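Local coordinates for aminotransferase, class V family protein (Trichomonas vaginalis, PDB 5F8V) that probably catalyses the pyridoxal-phosphate-dependent transfer of an amino group between O-phospho-L-serine and 2-oxoglutarate, a step of serine biosynthesis, at residues S180-T188 with L267-K275; V120-N128 with R139-D147. All coordinates share one frame; numbering follows the deposited sequence.

Contact 1. Residues S180-T188 with L267-K275; sequences SNFLSRPIT and LAAMDALNK
S184, the last residue of a type II beta turn that starts at N181, and R185 run beside the first turns of helix 267-286, with R185 CA 4.6 Å from D271 CA. N181 O accepts from S184 N at 3.1 Å and from S184 OG at 2.7 Å, both from the same face of its carbonyl plane. S184 O then faces the helix and takes a weak hydrogen bond from N274 ND2 (3.4 Å). The same ND2 also donates to N351 OD1. L267 is the main apolar contact. Its CD2 methyl packs on L183 CB (3.9 Å). The same methyl sits against L183 O, which is hydrogen-bonded to N351 ND2. P186 rests its CG against the CB atoms of L267 and A268. R185 CA makes a CA-H...O contact with L267 O. R185 CB meets D271 CB and OD1, while the extended chain continues away from the helix. R185 NH2 makes a salt bridge with D155 and a hydrogen bond to F164 O. A water bridges R185 NH1 (3.1 Å) and D271 OD1 (2.8 Å). D271 is shared further, since OD2 forms a salt bridge with K275 NZ (3.1 Å) and OD1 one with R302. The contact joins the loop between strands 174-177 and 193-199 to the start of helix 267-286. Helices 46-63 and 248-263 pack against L183 and L267, and F182 reaches strand 193-199.

Contact 2. Residues V120-N128 with R139-D147; sequences VTVNSVAGN and RDTWKLSED
V125 and K143 meet where the two segments run in nearly opposite directions. K143 N gives V125 O an almost straight hydrogen bond of 3.0 Å, with 177° at the hydrogen. A water donates to the same V125 O (3.3 Å) and to T141 O (2.9 Å). K143 O is satisfied by a side chain instead. N123 ND2 donates to it at 2.9 Å, and the acceptor lies almost in the N123 amide plane. The bond is bent, with 132° at the hydrogen. N123 CG is anti to the backbone N (chi1 -176°), which carries the amide across to the other segment. D97 OD1 accepts from N123 ND2 and is also hydrogen-bonded to S145 OG, so one carboxylate oxygen serves both segments. W142 NE1 is satisfied by P137 O and T141 OG1 by A138 O. V125 CG1 packs tightly on W142 CB (3.3 Å) and touches L144 CD2 (3.9 Å). The W142 ring also meets F151, and R139 CD lies over one of its faces, toward the rim. Strand 121-124 pairs through its backbone with strand 95-98 and is the outermost strand of the mixed sheet on this side within the chain. Segment 139-147 leads back to strand 148-154. It lies against the sheet near this edge, in the large domain typical of fold type I PLP-dependent enzymes.

Overall arrangement
Contact 1 lies nearer the centre of the chain, its centre about 12 Å from it, and that of contact 2 about 23 Å out. Five of nine touching residues are buried in contact 1 and two of eight in contact 2, so the second is nearer the surface. Their centres are 29 Å apart and they do not touch. Both involve loops next to strands of the same mixed sheet. Contact 1 sets a loop between inner strands against a helix, and contact 2 sets an edge strand against its own following loop. Contact 1 relies on apolar packing and one weak direct hydrogen bond, with R185 and D271 linked through a water. Contact 2 has two ordinary hydrogen bonds. Neither has a salt bridge between its segments.

Contact 1. Residues S180-T188 with L267-K275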
loop_
_atom_site.group_PDB
_atom_site.type_symbol
_atom_site.label_atom_id
_atom_site.label_comp_id
_atom_site.label_asym_id
_atom_site.label_seq_id
_atom_site.Cartn_x
_atom_site.Cartn_y
_atom_site.Cartn_z
ATOM N N SER A 180 -12.834 -6.365 8.969
ATOM C CA SER A 180 -14.186 -5.828 8.796
ATOM C C SER A 180 -14.903 -5.388 10.079
ATOM O O SER A 180 -16.056 -4.964 10.009
ATOM C CB SER A 180 -15.039 -6.849 8.043
ATOM O OG SER A 180 -15.023 -8.097 8.707
ATOM N N ASN A 181 -14.258 -5.481 11.244
ATOM C CA ASN A 181 -14.858 -4.927 12.473
ATOM C C ASN A 181 -13.911 -4.111 13.376
ATOM O O ASN A 181 -14.243 -3.821 14.534
ATOM C CB ASN A 181 -15.611 -6.030 13.253
ATOM C CG ASN A 181 -14.699 -6.910 14.102
ATOM O OD1 ASN A 181 -13.481 -6.874 13.986
ATOM N ND2 ASN A 181 -15.306 -7.717 14.962
ATOM N N PHE A 182 -12.765 -3.706 12.830
ATOM C CA PHE A 182 -11.754 -2.983 13.602
ATOM C C PHE A 182 -12.280 -1.612 13.942
ATOM O O PHE A 182 -12.741 -0.897 13.052
ATOM C CB PHE A 182 -10.457 -2.831 12.801
ATOM C CG PHE A 182 -9.277 -2.393 13.620
ATOM C CD1 PHE A 182 -8.580 -1.228 13.301
ATOM C CD2 PHE A 182 -8.837 -3.163 14.686
ATOM C CE1 PHE A 182 -7.476 -0.832 14.050
ATOM C CE2 PHE A 182 -7.737 -2.776 15.438
ATOM C CZ PHE A 182 -7.055 -1.611 15.120
ATOM N N LEU A 183 -12.214 -1.262 15.224
ATOM C CA LEU A 183 -12.713 0.021 15.762
ATOM C C LEU A 183 -14.242 0.183 15.652
ATOM O O LEU A 183 -14.760 1.303 15.654
ATOM C CB LEU A 183 -11.973 1.219 15.143
ATOM C CG LEU A 183 -10.442 1.144 15.203
ATOM C CD1 LEU A 183 -9.824 2.120 14.223
ATOM C CD2 LEU A 183 -9.939 1.405 16.623
ATOM N N SER A 184 -14.954 -0.945 15.582
ATOM C CA SER A 184 -16.411 -0.957 15.653
ATOM C C SER A 184 -16.871 -1.229 17.078
ATOM O O SER A 184 -18.060 -1.129 17.359
ATOM C CB SER A 184 -16.981 -2.012 14.704
ATOM O OG SER A 184 -16.778 -3.321 15.203
ATOM N N ARG A 185 -15.930 -1.591 17.959
ATOM C CA ARG A 185 -16.208 -1.849 19.368
ATOM C C ARG A 185 -14.912 -1.917 20.195
ATOM O O ARG A 185 -13.820 -2.047 19.629
ATOM C CB ARG A 185 -16.983 -3.160 19.525
ATOM C CG ARG A 185 -16.316 -4.351 18.867
ATOM C CD ARG A 185 -17.142 -5.596 19.099
ATOM N NE ARG A 185 -16.495 -6.791 18.570
ATOM C CZ ARG A 185 -17.112 -7.958 18.355
ATOM N NH1 ARG A 185 -18.407 -8.123 18.635
ATOM N NH2 ARG A 185 -16.423 -8.981 17.864
ATOM N N PRO A 186 -15.024 -1.854 21.535
ATOM C CA PRO A 186 -13.816 -1.998 22.354
ATOM C C PRO A 186 -13.208 -3.395 22.275
ATOM O O PRO A 186 -13.912 -4.357 21.967
ATOM C CB PRO A 186 -14.317 -1.724 23.784
ATOM C CG PRO A 186 -15.602 -0.986 23.608
ATOM C CD PRO A 186 -16.205 -1.588 22.375
ATOM N N ILE A 187 -11.911 -3.483 22.541
ATOM C CA ILE A 187 -11.209 -4.751 22.637
ATOM C C ILE A 187 -10.758 -4.903 24.088
ATOM O O ILE A 187 -10.150 -3.990 24.635
ATOM C CB ILE A 187 -10.001 -4.795 21.674
ATOM C CG1 ILE A 187 -10.492 -4.855 20.216
ATOM C CG2 ILE A 187 -9.112 -5.994 21.974
ATOM C CD1 ILE A 187 -9.404 -4.638 19.179
ATOM N N THR A 188 -11.079 -6.046 24.694
ATOM C CA THR A 188 -10.597 -6.429 26.027
ATOM C C THR A 188 -9.837 -7.758 25.931
ATOM O O THR A 188 -9.682 -8.330 24.838
ATOM C CB THR A 188 -11.767 -6.584 27.024
ATOM O OG1 THR A 188 -12.673 -7.592 26.549
ATOM C CG2 THR A 188 -12.511 -5.266 27.191
ATOM N N LEU A 267 -15.139 3.965 21.189
ATOM C CA LEU A 267 -15.444 2.639 20.625
ATOM C C LEU A 267 -16.684 1.991 21.216
ATOM O O LEU A 267 -17.352 1.210 20.531
ATOM C CB LEU A 267 -14.243 1.696 20.781
ATOM C CG LEU A 267 -12.952 2.185 20.107
ATOM C CD1 LEU A 267 -11.879 1.126 20.245
ATOM C CD2 LEU A 267 -13.143 2.544 18.641
ATOM N N ALA A 268 -16.977 2.293 22.482
ATOM C CA ALA A 268 -18.198 1.812 23.134
ATOM C C ALA A 268 -19.434 2.473 22.517
ATOM O O ALA A 268 -20.471 1.826 22.343
ATOM C CB ALA A 268 -18.140 2.056 24.642
ATOM N N ALA A 269 -19.315 3.753 22.172
ATOM C CA ALA A 269 -20.360 4.455 21.427
ATOM C C ALA A 269 -20.553 3.881 20.018
ATOM O O ALA A 269 -21.689 3.795 19.556
ATOM C CB ALA A 269 -20.062 5.943 21.351
ATOM N N MET A 270 -19.457 3.511 19.345
ATOM C CA MET A 270 -19.540 2.868 18.028
ATOM C C MET A 270 -20.293 1.540 18.134
ATOM O O MET A 270 -21.159 1.237 17.317
ATOM C CB MET A 270 -18.154 2.599 17.409
ATOM C CG MET A 270 -17.316 3.793 16.935
ATOM S SD MET A 270 -18.030 5.090 15.882
ATOM C CE MET A 270 -19.360 4.292 14.984
ATOM N N ASP A 271 -19.954 0.757 19.152
ATOM C CA ASP A 271 -20.609 -0.519 19.387
ATOM C C ASP A 271 -22.125 -0.352 19.565
ATOM O O ASP A 271 -22.892 -1.112 18.986
ATOM C CB ASP A 271 -19.987 -1.227 20.592
ATOM C CG ASP A 271 -20.486 -2.642 20.759
ATOM O OD1 ASP A 271 -20.622 -3.367 19.749
ATOM O OD2 ASP A 271 -20.740 -3.035 21.914
ATOM N N ALA A 272 -22.543 0.651 20.337
ATOM C CA ALA A 272 -23.977 0.934 20.544
ATOM C C ALA A 272 -24.676 1.390 19.258
ATOM O O ALA A 272 -25.786 0.941 18.964
ATOM C CB ALA A 272 -24.180 1.969 21.654
ATOM N N LEU A 273 -24.036 2.270 18.492
ATOM C CA LEU A 273 -24.634 2.757 17.237
ATOM C C LEU A 273 -24.706 1.660 16.170
ATOM O O LEU A 273 -25.694 1.550 15.454
ATOM C CB LEU A 273 -23.871 3.965 16.694
ATOM C CG LEU A 273 -23.932 5.223 17.572
ATOM C CD1 LEU A 273 -23.017 6.289 16.987
ATOM C CD2 LEU A 273 -25.357 5.749 17.731
ATOM N N ASN A 274 -23.664 0.842 16.101
ATOM C CA ASN A 274 -23.628 -0.280 15.182
ATOM C C ASN A 274 -24.656 -1.377 15.528
ATOM O O ASN A 274 -25.294 -1.923 14.628
ATOM C CB ASN A 274 -22.209 -0.830 15.088
ATOM C CG ASN A 274 -21.249 0.137 14.399
ATOM O OD1 ASN A 274 -21.650 0.952 13.553
ATOM N ND2 ASN A 274 -19.971 0.026 14.731
ATOM N N LYS A 275 -24.837 -1.665 16.819
ATOM C CA LYS A 275 -25.911 -2.568 17.275
ATOM C C LYS A 275 -27.310 -2.042 16.943
ATOM O O LYS A 275 -28.190 -2.823 16.579
ATOM C CB LYS A 275 -25.822 -2.846 18.783
ATOM C CG LYS A 275 -24.736 -3.834 19.153
ATOM C CD LYS A 275 -24.619 -4.020 20.652
ATOM C CE LYS A 275 -23.632 -5.124 20.968
ATOM N NZ LYS A 275 -23.144 -5.017 22.365
HETATM O O HOH W 1 -20.252 -6.112 20.025
#

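Contact 2. Residues V120-N128 with R139-D147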
loop_
_atom_site.group_PDB
_atom_site.type_symbol
_atom_site.label_atom_id
_atom_site.label_comp_id
_atom_site.label_asym_id
_atom_site.label_seq_id
_atom_site.Cartn_x
_atom_site.Cartn_y
_atom_site.Cartn_z
ATOM N N VAL A 120 6.065 -27.948 9.786
ATOM C CA VAL A 120 4.970 -27.268 10.474
ATOM C C VAL A 120 3.646 -27.854 10.018
ATOM O O VAL A 120 3.326 -27.817 8.827
ATOM C CB VAL A 120 4.972 -25.742 10.242
ATOM C CG1 VAL A 120 3.864 -25.081 11.047
ATOM C CG2 VAL A 120 6.322 -25.137 10.624
ATOM N N THR A 121 2.888 -28.393 10.972
ATOM C CA THR A 121 1.543 -28.898 10.711
ATOM C C THR A 121 0.574 -27.709 10.652
ATOM O O THR A 121 0.383 -27.027 11.650
ATOM C CB THR A 121 1.100 -29.898 11.805
ATOM O OG1 THR A 121 2.040 -30.982 11.880
ATOM C CG2 THR A 121 -0.283 -30.470 11.513
ATOM N N VAL A 122 -0.013 -27.464 9.483
ATOM C CA VAL A 122 -1.026 -26.423 9.316
ATOM C C VAL A 122 -2.401 -27.061 9.518
ATOM O O VAL A 122 -2.942 -27.697 8.618
ATOM C CB VAL A 122 -0.936 -25.754 7.934
ATOM C CG1 VAL A 122 -1.897 -24.568 7.851
ATOM C CG2 VAL A 122 0.500 -25.316 7.641
ATOM N N ASN A 123 -2.953 -26.877 10.714
ATOM C CA ASN A 123 -4.136 -27.592 11.147
ATOM C C ASN A 123 -5.384 -26.715 11.084
ATOM O O ASN A 123 -5.400 -25.616 11.636
ATOM C CB ASN A 123 -3.924 -28.095 12.575
ATOM C CG ASN A 123 -5.081 -28.936 13.078
ATOM O OD1 ASN A 123 -5.559 -29.824 12.377
ATOM N ND2 ASN A 123 -5.543 -28.653 14.291
ATOM N N SER A 124 -6.412 -27.205 10.391
ATOM C CA SER A 124 -7.742 -26.614 10.443
ATOM C C SER A 124 -8.488 -27.194 11.654
ATOM O O SER A 124 -8.711 -28.401 11.719
ATOM C CB SER A 124 -8.509 -26.897 9.156
ATOM O OG SER A 124 -9.798 -26.313 9.207
ATOM N N VAL A 125 -8.873 -26.317 12.580
ATOM C CA VAL A 125 -9.369 -26.680 13.925
ATOM C C VAL A 125 -10.754 -27.345 13.939
ATOM O O VAL A 125 -10.995 -28.270 14.739
ATOM C CB VAL A 125 -9.376 -25.418 14.840
ATOM C CG1 VAL A 125 -10.222 -25.596 16.085
ATOM C CG2 VAL A 125 -7.953 -25.043 15.232
ATOM N N ALA A 126 -11.655 -26.856 13.086
ATOM C CA ALA A 126 -13.024 -27.372 12.982
ATOM C C ALA A 126 -13.347 -27.842 11.561
ATOM O O ALA A 126 -14.520 -27.941 11.195
ATOM C CB ALA A 126 -14.018 -26.299 13.422
ATOM N N GLY A 127 -12.316 -28.144 10.774
ATOM C CA GLY A 127 -12.487 -28.514 9.369
ATOM C C GLY A 127 -12.836 -27.328 8.491
ATOM O O GLY A 127 -13.064 -26.216 8.982
ATOM N N ASN A 128 -12.865 -27.562 7.183
ATOM C CA ASN A 128 -13.260 -26.520 6.239
ATOM C C ASN A 128 -14.737 -26.180 6.460
ATOM O O ASN A 128 -15.542 -27.075 6.703
ATOM C CB ASN A 128 -12.995 -26.955 4.788
ATOM C CG ASN A 128 -11.505 -27.064 4.466
ATOM O OD1 ASN A 128 -10.641 -26.656 5.250
ATOM N ND2 ASN A 128 -11.198 -27.620 3.301
ATOM N N ARG A 139 -17.177 -24.935 20.553
ATOM C CA ARG A 139 -15.827 -24.945 21.136
ATOM C C ARG A 139 -15.303 -26.354 21.450
ATOM O O ARG A 139 -14.142 -26.662 21.184
ATOM C CB ARG A 139 -15.799 -24.066 22.401
ATOM C CG ARG A 139 -14.486 -24.035 23.183
ATOM C CD ARG A 139 -13.330 -23.560 22.323
ATOM N NE ARG A 139 -12.036 -23.621 23.009
ATOM C CZ ARG A 139 -11.263 -24.709 23.115
ATOM N NH1 ARG A 139 -11.630 -25.886 22.595
ATOM N NH2 ARG A 139 -10.104 -24.627 23.768
ATOM N N ASP A 140 -16.178 -27.210 21.974
ATOM C CA ASP A 140 -15.791 -28.553 22.415
ATOM C C ASP A 140 -15.490 -29.540 21.276
ATOM O O ASP A 140 -14.992 -30.631 21.548
ATOM C CB ASP A 140 -16.864 -29.143 23.348
ATOM C CG ASP A 140 -17.129 -28.275 24.573
ATOM O OD1 ASP A 140 -16.167 -27.821 25.222
ATOM O OD2 ASP A 140 -18.311 -28.057 24.905
ATOM N N THR A 141 -15.798 -29.183 20.024
ATOM C CA THR A 141 -15.437 -30.004 18.854
ATOM C C THR A 141 -14.097 -29.614 18.235
ATOM O O THR A 141 -13.602 -30.313 17.345
ATOM C CB THR A 141 -16.493 -29.891 17.728
ATOM O OG1 THR A 141 -16.545 -28.542 17.245
ATOM C CG2 THR A 141 -17.864 -30.301 18.230
ATOM N N TRP A 142 -13.532 -28.492 18.681
ATOM C CA TRP A 142 -12.268 -27.990 18.158
ATOM C C TRP A 142 -11.146 -28.965 18.509
ATOM O O TRP A 142 -11.040 -29.404 19.659
ATOM C CB TRP A 142 -11.945 -26.611 18.751
ATOM C CG TRP A 142 -12.921 -25.505 18.390
ATOM C CD1 TRP A 142 -14.098 -25.626 17.700
ATOM C CD2 TRP A 142 -12.816 -24.121 18.752
ATOM N NE1 TRP A 142 -14.723 -24.408 17.605
ATOM C CE2 TRP A 142 -13.957 -23.465 18.236
ATOM C CE3 TRP A 142 -11.856 -23.370 19.444
ATOM C CZ2 TRP A 142 -14.175 -22.097 18.403
ATOM C CZ3 TRP A 142 -12.071 -22.007 19.616
ATOM C CH2 TRP A 142 -13.228 -21.383 19.099
ATOM N N LYS A 143 -10.329 -29.298 17.508
ATOM C CA LYS A 143 -9.161 -30.162 17.674
ATOM C C LYS A 143 -7.909 -29.296 17.565
ATOM O O LYS A 143 -7.481 -28.949 16.463
ATOM C CB LYS A 143 -9.160 -31.283 16.619
ATOM C CG LYS A 143 -9.810 -32.591 17.074
ATOM C CD LYS A 143 -11.245 -32.406 17.548
ATOM C CE LYS A 143 -11.830 -33.688 18.110
ATOM N NZ LYS A 143 -13.166 -33.453 18.734
ATOM N N LEU A 144 -7.344 -28.933 18.717
ATOM C CA LEU A 144 -6.162 -28.072 18.772
ATOM C C LEU A 144 -4.885 -28.905 18.670
ATOM O O LEU A 144 -4.878 -30.089 19.002
ATOM C CB LEU A 144 -6.149 -27.246 20.065
ATOM C CG LEU A 144 -7.435 -26.518 20.475
ATOM C CD1 LEU A 144 -7.134 -25.574 21.630
ATOM C CD2 LEU A 144 -8.079 -25.769 19.316
ATOM N N SER A 145 -3.810 -28.264 18.216
ATOM C CA SER A 145 -2.514 -28.916 18.024
ATOM C C SER A 145 -1.668 -28.773 19.280
ATOM O O SER A 145 -1.801 -27.793 20.016
ATOM C CB SER A 145 -1.784 -28.302 16.835
ATOM O OG SER A 145 -2.514 -28.513 15.643
ATOM N N GLU A 146 -0.786 -29.743 19.505
ATOM C CA GLU A 146 -0.025 -29.831 20.754
ATOM C C GLU A 146 0.906 -28.635 20.944
ATOM O O GLU A 146 0.851 -27.957 21.973
ATOM C CB GLU A 146 0.780 -31.142 20.809
ATOM C CG GLU A 146 1.355 -31.472 22.185
ATOM C CD GLU A 146 2.420 -32.559 22.132
ATOM O OE1 GLU A 146 3.571 -32.290 22.548
ATOM O OE2 GLU A 146 2.110 -33.681 21.670
ATOM N N ASP A 147 1.745 -28.380 19.947
ATOM C CA ASP A 147 2.777 -27.343 20.034
ATOM C C ASP A 147 2.437 -26.194 19.078
ATOM O O ASP A 147 3.242 -25.817 18.235
ATOM C CB ASP A 147 4.151 -27.959 19.714
ATOM C CG ASP A 147 5.305 -26.998 19.962
ATOM O OD1 ASP A 147 5.318 -26.310 21.006
ATOM O OD2 ASP A 147 6.202 -26.931 19.100
HETATM O O HOH W 2 -13.130 -30.717 14.483
#